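Local atomic coordinates of gram-negative insecticidal protein (Chromobacterium piscinae, PDB entry 6FBM), a protein that is an insecticidal toxin of the membrane-attack-complex/perforin (MACPF) family with a beta-tripod part, and probably acts by forming pores in membranes. Residues Y29-S34 / T237-K242; K79-Y84 / A103-D108; R125-L130 / T271-S276; S199-M204 / N226-N231; A208-I213 / D247-G252. One frame throughout, in Å; residues are numbered along the deposited sequence.

Contact 1: Y29-S34 / T237-K242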
# COMPACT_ATOMS: atom_id res chain seq x y z
N TYR A 29 -14.79 28.69 -14.28
CA TYR A 29 -13.68 29.01 -15.15
C TYR A 29 -12.77 27.77 -15.21
O TYR A 29 -12.32 27.28 -14.21
CB TYR A 29 -12.90 30.23 -14.64
CG TYR A 29 -11.66 30.56 -15.44
CD1 TYR A 29 -11.72 31.39 -16.55
CD2 TYR A 29 -10.42 30.02 -15.09
CE1 TYR A 29 -10.58 31.69 -17.28
CE2 TYR A 29 -9.28 30.29 -15.83
CZ TYR A 29 -9.36 31.14 -16.92
OH TYR A 29 -8.23 31.44 -17.66
N ALA A 30 -12.54 27.29 -16.43
CA ALA A 30 -11.57 26.24 -16.73
C ALA A 30 -11.47 25.19 -15.63
O ALA A 30 -10.45 25.06 -14.94
CB ALA A 30 -10.20 26.83 -17.03
N SER A 31 -12.58 24.48 -15.47
CA SER A 31 -12.67 23.41 -14.50
C SER A 31 -13.31 22.20 -15.15
O SER A 31 -14.22 22.35 -15.96
CB SER A 31 -13.53 23.83 -13.31
OG SER A 31 -13.83 22.72 -12.51
N PRO A 32 -12.88 20.98 -14.76
CA PRO A 32 -13.57 19.77 -15.19
C PRO A 32 -15.02 19.69 -14.72
O PRO A 32 -15.82 19.01 -15.34
CB PRO A 32 -12.75 18.65 -14.52
CG PRO A 32 -11.41 19.25 -14.27
CD PRO A 32 -11.68 20.68 -13.96
N GLU A 33 -15.35 20.38 -13.64
CA GLU A 33 -16.71 20.37 -13.12
C GLU A 33 -17.71 20.96 -14.12
O GLU A 33 -18.88 20.61 -14.05
CB GLU A 33 -16.82 21.14 -11.80
CG GLU A 33 -16.20 20.51 -10.56
CD GLU A 33 -16.61 21.28 -9.29
OE1 GLU A 33 -15.79 22.03 -8.67
OE2 GLU A 33 -17.79 21.18 -8.91
N SER A 34 -17.27 21.81 -15.03
CA SER A 34 -18.16 22.38 -16.03
C SER A 34 -18.08 21.70 -17.41
O SER A 34 -18.64 22.24 -18.40
CB SER A 34 -17.90 23.87 -16.15
OG SER A 34 -18.32 24.52 -14.98
N THR A 237 -9.72 28.62 -3.91
CA THR A 237 -10.27 27.47 -4.63
C THR A 237 -9.20 26.85 -5.53
O THR A 237 -8.49 27.56 -6.26
CB THR A 237 -11.47 27.90 -5.47
OG1 THR A 237 -12.43 28.52 -4.62
CG2 THR A 237 -12.17 26.70 -6.09
N ALA A 238 -9.09 25.53 -5.46
CA ALA A 238 -8.09 24.80 -6.22
C ALA A 238 -8.79 24.07 -7.36
O ALA A 238 -9.78 23.40 -7.14
CB ALA A 238 -7.37 23.82 -5.31
N THR A 239 -8.27 24.20 -8.56
CA THR A 239 -8.71 23.36 -9.66
C THR A 239 -7.52 22.51 -10.02
O THR A 239 -6.51 23.03 -10.47
CB THR A 239 -9.15 24.19 -10.88
OG1 THR A 239 -10.15 25.10 -10.46
CG2 THR A 239 -9.73 23.32 -11.92
N GLY A 240 -7.65 21.20 -9.79
CA GLY A 240 -6.58 20.25 -9.98
C GLY A 240 -5.71 20.27 -8.74
O GLY A 240 -5.85 21.13 -7.89
N GLY A 241 -4.80 19.33 -8.65
CA GLY A 241 -3.97 19.20 -7.46
C GLY A 241 -4.63 18.37 -6.39
O GLY A 241 -5.80 17.97 -6.50
N LYS A 242 -3.85 18.05 -5.37
CA LYS A 242 -4.33 17.25 -4.24
C LYS A 242 -5.54 17.96 -3.60
O LYS A 242 -5.47 19.17 -3.33
CB LYS A 242 -3.24 17.10 -3.20
CG LYS A 242 -3.55 16.10 -2.12
CD LYS A 242 -2.40 15.88 -1.17
CE LYS A 242 -2.61 14.54 -0.42
NZ LYS A 242 -2.32 14.45 1.05
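S31 OG accepts the backbone N-H of E33 at 3.0 Å (N-H...O angle 152°), which closes an ST turn. The same turn is tied by its backbone, S34 N bonding to S31 O at 3.2 Å. Across to T239 there is no hydrogen bond: one methyl does the work. With T239 CG2 anti to its backbone N and OG1 placed beside that nitrogen (chi1 -55°), the methyl is the part presented to the loop. It reaches A30 O at 3.6 Å and S31 CA at 3.9 Å, and it meets the proline ring from an oblique direction, P32 CD lying 3.9 Å from T239 CG2. A weak hydrogen bond from R180 NH1 also reaches the carbonyl O of A30. S31 N is held in turn by the hydroxyl of Y23. Although small, the interface is largely buried. The loop that links strand 21-23 to strand 35-39 lies here over the last residues of strand 232-239, where T239 pairs with R180 of strand 179-187; from strand 271-274, M273 packs against T239 and T271 against P32.

Contact 2: K79-Y84 / A103-D108; sequences KEIEEY and ASLSVD
Apolar contact between L105 and the pair I81 and Y84 makes up most of this meeting of two helices. L105 CD2 lies at the edge of the Y84 ring, close to the ring plane and 3.7 Å from Y84 CE2, while the same methyl is 4.2 Å from I81 CD1. The leucine starts off to one side, and the end of its branch comes nearer and touches both. Y84 has CG anti to the backbone N (chi1 170°), which extends the ring toward helix 102-108, and the two side chains run past one another in opposite directions. The polar part lies at the far end of the tyrosine: Y84 OH is 3.5 Å from D108 OD2, and ring and carboxylate stand almost perpendicular, 89° apart. Charged and capping interactions belong to the start of helix 81-88. E80 is its N-cap, OE2 accepting E82 N at 3.1 Å from above the carboxylate plane, and E82 itself forms salt bridges with K99 and R85. Y121 of strand 120-134 packs on both I81 and Y84. Helices inserted between strands 64-78 and 120-134 are consistent with the position of the first transmembrane-hairpin region of MACPF proteins, which in relatives unfolds into membrane-spanning strands.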
# COMPACT_ATOMS: atom_id res chain seq x y z
N LYS A 79 -13.74 47.40 -9.25
CA LYS A 79 -14.72 47.97 -8.32
C LYS A 79 -16.15 47.70 -8.73
O LYS A 79 -17.07 47.89 -7.93
CB LYS A 79 -14.50 49.47 -8.19
CG LYS A 79 -13.19 49.82 -7.50
CD LYS A 79 -13.03 51.35 -7.44
CE LYS A 79 -12.26 51.83 -6.22
NZ LYS A 79 -12.66 53.21 -5.82
N GLU A 80 -16.34 47.23 -9.97
CA GLU A 80 -17.64 47.10 -10.57
C GLU A 80 -17.80 45.63 -10.99
O GLU A 80 -17.04 45.13 -11.82
CB GLU A 80 -17.72 48.11 -11.74
CG GLU A 80 -18.81 47.90 -12.79
CD GLU A 80 -20.18 47.61 -12.18
OE1 GLU A 80 -20.50 48.25 -11.15
OE2 GLU A 80 -20.91 46.75 -12.72
N ILE A 81 -18.77 44.93 -10.39
CA ILE A 81 -18.95 43.48 -10.59
C ILE A 81 -19.08 43.08 -12.07
O ILE A 81 -18.51 42.07 -12.48
CB ILE A 81 -20.13 42.92 -9.76
CG1 ILE A 81 -20.12 41.38 -9.72
CG2 ILE A 81 -21.47 43.37 -10.31
CD1 ILE A 81 -19.06 40.79 -8.81
N GLU A 82 -19.81 43.87 -12.86
CA GLU A 82 -20.00 43.55 -14.28
C GLU A 82 -18.71 43.67 -15.08
O GLU A 82 -18.52 42.97 -16.07
CB GLU A 82 -21.07 44.45 -14.92
CG GLU A 82 -22.46 44.38 -14.28
CD GLU A 82 -22.98 42.97 -14.06
OE1 GLU A 82 -23.52 42.70 -12.95
OE2 GLU A 82 -22.86 42.14 -15.00
N GLU A 83 -17.83 44.58 -14.67
CA GLU A 83 -16.55 44.73 -15.34
C GLU A 83 -15.65 43.55 -14.93
O GLU A 83 -14.91 43.01 -15.76
CB GLU A 83 -15.92 46.08 -15.01
CG GLU A 83 -14.61 46.36 -15.74
CD GLU A 83 -13.96 47.65 -15.26
OE1 GLU A 83 -12.94 47.56 -14.51
OE2 GLU A 83 -14.50 48.74 -15.58
N TYR A 84 -15.71 43.15 -13.66
CA TYR A 84 -15.00 41.96 -13.21
C TYR A 84 -15.37 40.73 -14.05
O TYR A 84 -14.50 40.01 -14.51
CB TYR A 84 -15.31 41.67 -11.73
CG TYR A 84 -14.80 40.34 -11.26
CD1 TYR A 84 -13.50 40.19 -10.79
CD2 TYR A 84 -15.62 39.22 -11.31
CE1 TYR A 84 -13.04 38.94 -10.38
CE2 TYR A 84 -15.18 37.98 -10.89
CZ TYR A 84 -13.89 37.84 -10.42
OH TYR A 84 -13.48 36.61 -10.01
N ALA A 103 -21.19 30.98 -12.88
CA ALA A 103 -21.24 30.12 -11.70
C ALA A 103 -20.01 30.28 -10.79
O ALA A 103 -20.09 30.00 -9.60
CB ALA A 103 -21.42 28.66 -12.11
N SER A 104 -18.88 30.75 -11.32
CA SER A 104 -17.69 30.99 -10.50
C SER A 104 -17.86 32.14 -9.51
O SER A 104 -17.22 32.13 -8.46
CB SER A 104 -16.48 31.27 -11.38
OG SER A 104 -16.69 32.49 -12.08
N LEU A 105 -18.71 33.10 -9.84
CA LEU A 105 -19.01 34.22 -8.93
C LEU A 105 -19.36 33.79 -7.52
O LEU A 105 -18.82 34.33 -6.57
CB LEU A 105 -20.13 35.10 -9.47
CG LEU A 105 -19.80 35.90 -10.72
CD1 LEU A 105 -21.07 36.55 -11.23
CD2 LEU A 105 -18.75 36.95 -10.44
N SER A 106 -20.27 32.84 -7.39
CA SER A 106 -20.68 32.37 -6.05
C SER A 106 -19.69 31.40 -5.45
O SER A 106 -19.71 31.17 -4.26
CB SER A 106 -22.09 31.80 -6.06
OG SER A 106 -22.99 32.87 -6.18
N VAL A 107 -18.85 30.80 -6.28
CA VAL A 107 -17.70 30.07 -5.80
C VAL A 107 -16.71 31.07 -5.17
O VAL A 107 -16.24 30.83 -4.06
CB VAL A 107 -17.04 29.21 -6.92
CG1 VAL A 107 -15.65 28.68 -6.49
CG2 VAL A 107 -17.98 28.08 -7.29
N ASP A 108 -16.46 32.17 -5.86
CA ASP A 108 -15.44 33.15 -5.44
C ASP A 108 -15.87 34.18 -4.39
O ASP A 108 -15.03 34.65 -3.62
CB ASP A 108 -14.92 33.92 -6.66
CG ASP A 108 -14.15 33.03 -7.63
OD1 ASP A 108 -13.59 31.97 -7.22
OD2 ASP A 108 -14.11 33.40 -8.82

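Contact 3: R125-L130 / T271-S276; sequences REAHVL and TLMDFS
M273 and D274 are the residues of strand 271-274 that meet A127. T271 opens the segment, its OG1 bonding to L272 O at 2.9 Å from above the carbonyl plane. L272 turns toward strand 170-177, packing on I172 and A175. M273 then comes back toward strand 125-129: its CG sits between the backbone N and the carbonyl carbon (chi1 46°), and further bends at chi2 and chi3 fold the chain and turn its end toward A127, although the exact place of CE is doubtful. D274 carries the contact more soundly, with OD2 set 3.4 Å from A127 CB. Its carboxylate has firmer polar partners elsewhere, Y29 OH on OD1 and K74 NZ in a salt bridge to OD2, and R125 NE is 5.1 Å from D274 OD1, a nearby opposite charge. F275 N adds a weak bond to D274 OD1. On strand 125-129, H128 NE2 bonds to E126 OE2 at 2.9 Å. No hydrogen bond crosses between the two segments, whose strand axes are 7.6 Å apart and differ by 137° in direction; strand 271-274 pairs instead with strand 170-177. There M273 and D274 both face A176, a classic beta bulge within the curled antiparallel sheet of the MACPF domain.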
# COMPACT_ATOMS: atom_id res chain seq x y z
N ARG A 125 -5.12 34.47 -9.61
CA ARG A 125 -4.99 33.07 -10.03
C ARG A 125 -3.55 32.74 -10.37
O ARG A 125 -2.89 33.46 -11.12
CB ARG A 125 -5.87 32.75 -11.23
CG ARG A 125 -7.31 33.20 -11.09
CD ARG A 125 -8.26 32.55 -12.11
NE ARG A 125 -7.99 33.01 -13.47
CZ ARG A 125 -8.35 34.20 -13.94
NH1 ARG A 125 -9.03 35.10 -13.19
NH2 ARG A 125 -8.02 34.51 -15.19
N GLU A 126 -3.07 31.66 -9.78
CA GLU A 126 -1.77 31.16 -10.10
C GLU A 126 -1.97 29.80 -10.70
O GLU A 126 -2.37 28.85 -10.01
CB GLU A 126 -0.89 31.09 -8.87
CG GLU A 126 0.53 30.72 -9.22
CD GLU A 126 1.43 30.71 -8.04
OE1 GLU A 126 2.44 31.43 -8.13
OE2 GLU A 126 1.15 30.01 -7.04
N ALA A 127 -1.68 29.70 -11.99
CA ALA A 127 -1.91 28.49 -12.75
C ALA A 127 -0.57 27.77 -12.89
O ALA A 127 0.40 28.33 -13.43
CB ALA A 127 -2.50 28.82 -14.11
N HIS A 128 -0.50 26.53 -12.38
CA HIS A 128 0.71 25.73 -12.46
C HIS A 128 0.53 24.78 -13.63
O HIS A 128 0.01 23.69 -13.48
CB HIS A 128 0.92 25.01 -11.14
CG HIS A 128 1.26 25.93 -10.00
ND1 HIS A 128 2.48 25.89 -9.35
CD2 HIS A 128 0.56 26.94 -9.44
CE1 HIS A 128 2.50 26.83 -8.42
NE2 HIS A 128 1.35 27.47 -8.45
N VAL A 129 0.97 25.22 -14.81
CA VAL A 129 0.78 24.45 -16.02
C VAL A 129 1.85 23.38 -16.11
O VAL A 129 3.02 23.68 -15.91
CB VAL A 129 0.90 25.33 -17.29
CG1 VAL A 129 0.68 24.50 -18.56
CG2 VAL A 129 -0.08 26.51 -17.23
N LEU A 130 1.45 22.15 -16.36
CA LEU A 130 2.39 21.09 -16.69
C LEU A 130 2.46 20.95 -18.22
O LEU A 130 3.55 20.88 -18.78
CB LEU A 130 1.96 19.78 -16.01
CG LEU A 130 1.77 19.90 -14.49
CD1 LEU A 130 1.15 18.64 -13.95
CD2 LEU A 130 3.07 20.21 -13.75
N THR A 271 -5.30 18.31 -13.77
CA THR A 271 -6.52 18.39 -14.57
C THR A 271 -6.47 19.62 -15.44
O THR A 271 -5.58 20.43 -15.33
CB THR A 271 -7.81 18.49 -13.72
OG1 THR A 271 -7.82 19.75 -13.03
CG2 THR A 271 -7.88 17.36 -12.70
N LEU A 272 -7.42 19.72 -16.35
CA LEU A 272 -7.68 20.93 -17.07
C LEU A 272 -7.88 21.96 -15.99
O LEU A 272 -8.60 21.73 -15.05
CB LEU A 272 -8.94 20.78 -17.93
CG LEU A 272 -9.53 22.03 -18.60
CD1 LEU A 272 -10.24 21.64 -19.89
CD2 LEU A 272 -10.52 22.73 -17.73
N MET A 273 -7.18 23.08 -16.10
CA MET A 273 -7.29 24.15 -15.13
C MET A 273 -7.09 25.55 -15.69
O MET A 273 -7.11 26.50 -14.90
CB MET A 273 -6.32 23.91 -13.97
CG MET A 273 -4.90 23.52 -14.34
SD MET A 273 -3.86 24.71 -15.21
CE MET A 273 -3.68 25.92 -13.93
N ASP A 274 -6.90 25.72 -16.99
CA ASP A 274 -6.76 27.05 -17.54
C ASP A 274 -7.05 27.05 -19.02
O ASP A 274 -6.92 26.02 -19.71
CB ASP A 274 -5.36 27.60 -17.27
CG ASP A 274 -5.32 29.13 -17.10
OD1 ASP A 274 -6.38 29.79 -17.10
OD2 ASP A 274 -4.18 29.66 -16.96
N PHE A 275 -7.46 28.21 -19.50
CA PHE A 275 -7.83 28.42 -20.87
C PHE A 275 -6.91 29.47 -21.46
O PHE A 275 -6.46 30.39 -20.74
CB PHE A 275 -9.24 28.97 -20.94
CG PHE A 275 -10.31 28.00 -20.61
CD1 PHE A 275 -10.14 26.63 -20.74
CD2 PHE A 275 -11.56 28.47 -20.26
CE1 PHE A 275 -11.18 25.77 -20.50
CE2 PHE A 275 -12.60 27.62 -20.00
CZ PHE A 275 -12.41 26.26 -20.13
N SER A 276 -6.66 29.32 -22.76
CA SER A 276 -5.96 30.29 -23.56
C SER A 276 -6.97 30.89 -24.53
O SER A 276 -8.14 30.50 -24.53
CB SER A 276 -4.89 29.57 -24.37
OG SER A 276 -5.47 28.89 -25.50

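Contact 4: S199-M204 / N226-N231; sequences STTAEM and NSFRSN
F228 is the tight part of this helix-helix contact, meeting T201 and A202 on one turn of the neighbouring helix. Its CG is anti to the backbone N (chi1 169°), which sends the ring across toward helix 198-209. A202 CA sits over one face, offset toward the rim, 4.2 Å from the centroid of the F228 ring and 20° off its normal: a CH-pi contact. The methyl of the same alanine reaches the end of the ring, A202 CB being 3.9 Å from F228 CZ. At the root of the ring T201 CG2 approaches F228 CB to 3.5 Å, the two side chains running in opposite senses. T201 OG1 is turned back to S197 O and Q196 OE1, just before the helix begins. By contrast, the exposed N226 and S230 side of helix 220-230 takes no part and has bonds within its own turn. There N226 O accepts S230 OG at 2.7 Å and S230 N at 3.0 Å, from opposite faces of its carbonyl plane. R229 is partly exposed; its end leans toward helix 198-209, where NE bonds to S205 OG. Both helices lie against strands of the central sheet, F228 packing on Y183, A185 and S187 of strand 179-187, and A202 on Q75 of strand 64-78.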
# COMPACT_ATOMS: atom_id res chain seq x y z
N SER A 199 -4.76 45.50 -6.26
CA SER A 199 -4.32 44.32 -6.98
C SER A 199 -2.92 43.85 -6.53
O SER A 199 -2.69 42.64 -6.40
CB SER A 199 -4.41 44.56 -8.50
OG SER A 199 -3.40 45.46 -8.94
N THR A 200 -2.02 44.80 -6.27
CA THR A 200 -0.69 44.51 -5.75
C THR A 200 -0.78 43.95 -4.32
O THR A 200 -0.12 42.97 -4.00
CB THR A 200 0.22 45.78 -5.81
OG1 THR A 200 0.53 46.06 -7.18
CG2 THR A 200 1.54 45.58 -5.04
N THR A 201 -1.60 44.55 -3.47
CA THR A 201 -1.82 44.03 -2.11
C THR A 201 -2.37 42.61 -2.13
O THR A 201 -1.98 41.77 -1.32
CB THR A 201 -2.77 44.95 -1.33
OG1 THR A 201 -2.31 46.30 -1.46
CG2 THR A 201 -2.80 44.58 0.15
N ALA A 202 -3.27 42.34 -3.07
CA ALA A 202 -3.84 41.01 -3.22
C ALA A 202 -2.79 40.02 -3.64
O ALA A 202 -2.70 38.94 -3.07
CB ALA A 202 -4.98 41.05 -4.23
N GLU A 203 -2.00 40.41 -4.63
CA GLU A 203 -0.84 39.65 -5.10
C GLU A 203 0.10 39.30 -3.94
O GLU A 203 0.45 38.14 -3.75
CB GLU A 203 -0.09 40.43 -6.20
CG GLU A 203 1.31 39.93 -6.60
CD GLU A 203 1.98 40.76 -7.68
OE1 GLU A 203 1.54 41.90 -7.94
OE2 GLU A 203 2.95 40.27 -8.30
N MET A 204 0.49 40.29 -3.17
CA MET A 204 1.41 40.08 -2.04
C MET A 204 0.79 39.20 -0.99
O MET A 204 1.47 38.36 -0.42
CB MET A 204 1.88 41.42 -1.45
CG MET A 204 2.69 42.29 -2.43
SD MET A 204 4.00 41.40 -3.32
CE MET A 204 4.06 42.27 -4.88
N ASN A 226 -2.30 42.94 6.01
CA ASN A 226 -3.19 42.75 7.17
C ASN A 226 -4.51 43.48 6.99
O ASN A 226 -5.58 42.97 7.30
CB ASN A 226 -2.53 43.21 8.48
CG ASN A 226 -1.52 42.21 9.04
OD1 ASN A 226 -1.52 41.03 8.67
ND2 ASN A 226 -0.69 42.67 9.95
N SER A 227 -4.40 44.70 6.49
CA SER A 227 -5.56 45.53 6.18
C SER A 227 -6.47 44.89 5.13
O SER A 227 -7.69 44.86 5.26
CB SER A 227 -5.07 46.89 5.70
OG SER A 227 -6.11 47.82 5.73
N PHE A 228 -5.85 44.37 4.07
CA PHE A 228 -6.55 43.63 3.00
C PHE A 228 -7.32 42.44 3.56
O PHE A 228 -8.52 42.29 3.34
CB PHE A 228 -5.53 43.21 1.91
CG PHE A 228 -6.06 42.24 0.90
CD1 PHE A 228 -6.84 42.66 -0.16
CD2 PHE A 228 -5.74 40.89 1.00
CE1 PHE A 228 -7.31 41.73 -1.10
CE2 PHE A 228 -6.20 39.97 0.07
CZ PHE A 228 -6.99 40.39 -0.98
N ARG A 229 -6.62 41.61 4.31
CA ARG A 229 -7.20 40.40 4.84
C ARG A 229 -8.35 40.64 5.81
O ARG A 229 -9.40 40.01 5.68
CB ARG A 229 -6.12 39.53 5.50
CG ARG A 229 -5.14 38.93 4.51
CD ARG A 229 -4.17 37.97 5.17
NE ARG A 229 -3.16 37.54 4.20
CZ ARG A 229 -2.12 36.76 4.49
NH1 ARG A 229 -1.93 36.30 5.72
NH2 ARG A 229 -1.24 36.47 3.53
N SER A 230 -8.16 41.52 6.78
CA SER A 230 -9.19 41.77 7.79
C SER A 230 -10.37 42.63 7.29
O SER A 230 -11.43 42.63 7.91
CB SER A 230 -8.59 42.29 9.12
OG SER A 230 -7.75 43.37 8.90
N ASN A 231 -10.20 43.32 6.16
CA ASN A 231 -11.32 44.01 5.48
C ASN A 231 -11.76 43.38 4.15
O ASN A 231 -12.41 44.05 3.34
CB ASN A 231 -11.00 45.49 5.28
CG ASN A 231 -10.72 46.20 6.58
OD1 ASN A 231 -9.62 46.74 6.79
ND2 ASN A 231 -11.69 46.18 7.48

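Contact 5: A208-I213 / D247-G252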
# COMPACT_ATOMS: atom_id res chain seq x y z
N ALA A 208 2.57 35.75 -0.02
CA ALA A 208 3.03 35.49 1.36
C ALA A 208 2.39 34.24 1.91
O ALA A 208 3.02 33.47 2.65
CB ALA A 208 2.71 36.67 2.26
N LEU A 209 1.14 34.03 1.53
CA LEU A 209 0.37 32.89 2.00
C LEU A 209 0.98 31.57 1.57
O LEU A 209 1.13 30.66 2.37
CB LEU A 209 -1.04 33.01 1.44
CG LEU A 209 -2.13 32.23 2.05
CD1 LEU A 209 -2.24 32.44 3.55
CD2 LEU A 209 -3.43 32.72 1.40
N VAL A 210 1.37 31.50 0.31
CA VAL A 210 2.01 30.34 -0.25
C VAL A 210 3.52 30.33 -0.12
O VAL A 210 4.17 29.41 -0.55
CB VAL A 210 1.60 30.16 -1.75
CG1 VAL A 210 0.08 30.15 -1.89
CG2 VAL A 210 2.27 31.13 -2.68
N GLY A 211 4.09 31.37 0.45
CA GLY A 211 5.52 31.41 0.75
C GLY A 211 6.41 31.81 -0.40
O GLY A 211 7.62 31.69 -0.30
N GLU A 212 5.84 32.31 -1.50
CA GLU A 212 6.68 32.86 -2.57
C GLU A 212 7.39 34.14 -2.14
O GLU A 212 8.51 34.44 -2.61
CB GLU A 212 5.90 33.06 -3.85
CG GLU A 212 5.58 31.74 -4.56
CD GLU A 212 4.50 31.88 -5.60
OE1 GLU A 212 4.39 33.00 -6.19
OE2 GLU A 212 3.80 30.86 -5.84
N ILE A 213 6.77 34.89 -1.22
CA ILE A 213 7.49 35.91 -0.47
C ILE A 213 7.35 35.63 1.01
O ILE A 213 6.42 34.96 1.45
CB ILE A 213 7.03 37.34 -0.82
CG1 ILE A 213 5.57 37.59 -0.41
CG2 ILE A 213 7.19 37.60 -2.32
CD1 ILE A 213 5.08 38.97 -0.75
N ASP A 247 -8.00 24.80 2.58
CA ASP A 247 -8.25 25.26 3.95
C ASP A 247 -6.95 25.46 4.74
O ASP A 247 -6.77 26.50 5.38
CB ASP A 247 -9.27 24.41 4.71
CG ASP A 247 -10.69 25.04 4.68
OD1 ASP A 247 -10.84 26.17 5.22
OD2 ASP A 247 -11.66 24.48 4.10
N ARG A 248 -6.04 24.50 4.65
CA ARG A 248 -4.72 24.66 5.30
C ARG A 248 -3.88 25.79 4.68
O ARG A 248 -3.16 26.49 5.41
CB ARG A 248 -3.92 23.35 5.26
CG ARG A 248 -3.95 22.47 6.52
CD ARG A 248 -2.66 21.64 6.60
NE ARG A 248 -2.74 20.40 5.81
CZ ARG A 248 -1.72 19.79 5.19
NH1 ARG A 248 -0.47 20.25 5.26
NH2 ARG A 248 -1.97 18.65 4.53
N ILE A 249 -3.93 25.98 3.36
CA ILE A 249 -3.15 27.05 2.72
C ILE A 249 -3.72 28.39 3.14
O ILE A 249 -2.99 29.31 3.43
CB ILE A 249 -3.14 26.94 1.17
CG1 ILE A 249 -2.39 25.68 0.72
CG2 ILE A 249 -2.45 28.14 0.54
CD1 ILE A 249 -2.75 25.20 -0.67
N LEU A 250 -5.03 28.50 3.20
CA LEU A 250 -5.67 29.76 3.49
C LEU A 250 -5.51 30.16 4.94
O LEU A 250 -5.05 31.25 5.23
CB LEU A 250 -7.14 29.69 3.08
CG LEU A 250 -7.94 30.96 3.13
CD1 LEU A 250 -7.24 32.08 2.35
CD2 LEU A 250 -9.33 30.69 2.55
N HIS A 251 -5.87 29.26 5.85
CA HIS A 251 -5.93 29.53 7.30
C HIS A 251 -4.88 28.80 8.09
O HIS A 251 -4.07 29.43 8.77
CB HIS A 251 -7.29 29.10 7.86
CG HIS A 251 -8.45 29.76 7.19
ND1 HIS A 251 -9.40 29.07 6.48
CD2 HIS A 251 -8.80 31.07 7.12
CE1 HIS A 251 -10.29 29.92 6.00
NE2 HIS A 251 -9.94 31.14 6.37
N GLY A 252 -4.93 27.47 8.00
CA GLY A 252 -4.36 26.52 8.95
C GLY A 252 -2.89 26.69 9.24
O GLY A 252 -2.24 27.56 8.66
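L209 faces the last turn of helix 246-250, where its CD1 lies 3.2 Å from I249 O and 3.5 Å from L250 O. One leucine methyl thus sits against two successive backbone carbonyls at the helix end, a close approach without any hydrogen bond across the contact. The other branch makes the apolar part, L209 CD2 standing 4.0 Å from L250 CD1. V210 completes the first shell with CG1 at 4.0 Å from I249 CG2. Torsions explain how the leucines meet: L209 has CG anti to its backbone nitrogen (chi1 -162°), while L250 CB starts away from the other segment, and with CG anti to the backbone N (chi1 -172°) the end of the side chain comes back to it. L250 CG lies 3.8 Å above the H251 ring, over its centre. D247 OD1 sits at the edge of that ring and takes a weak bond from H251 ND1, while H251 N bonds to D247 O at 2.9 Å. On the other chain segment, G211, with positive phi (84°), is where the chain leaves the helical path. Further out, S255 OG bonds to L209 O, F259 packs on V210, A258 on I249, and L236 of strand 232-239 on both I249 and L250. Y183 of strand 179-187 packs on L209 and L250. The ends of two helices meet here over the MACPF sheet; by topology, helix 198-209 probably belongs to the second transmembrane-hairpin cluster.

Overall arrangement
Contacts 1 and 3 are closely joined through a tyrosine-carboxylate pair, their centres about 9 Å apart, and both reach the curled sheet. Contacts 4 and 5 share helix 198-209 and touch one another, whereas contact 2 joins a different pair of helices and lies nearest the centre of the chain. The touching residues are mostly buried throughout; segments of contacts 1, 2, 4 and 5 also carry exposed residues, those of contact 3 none. Chemistry follows place: methyl groups against backbone or rings dominate contact 1 and the helix contacts, with aliphatic packing added in contact 5, while contact 3 draws a carboxylate into a charged network. E126 of contact 3 and E212 of contact 5 bring two carboxylates together, so one may be protonated.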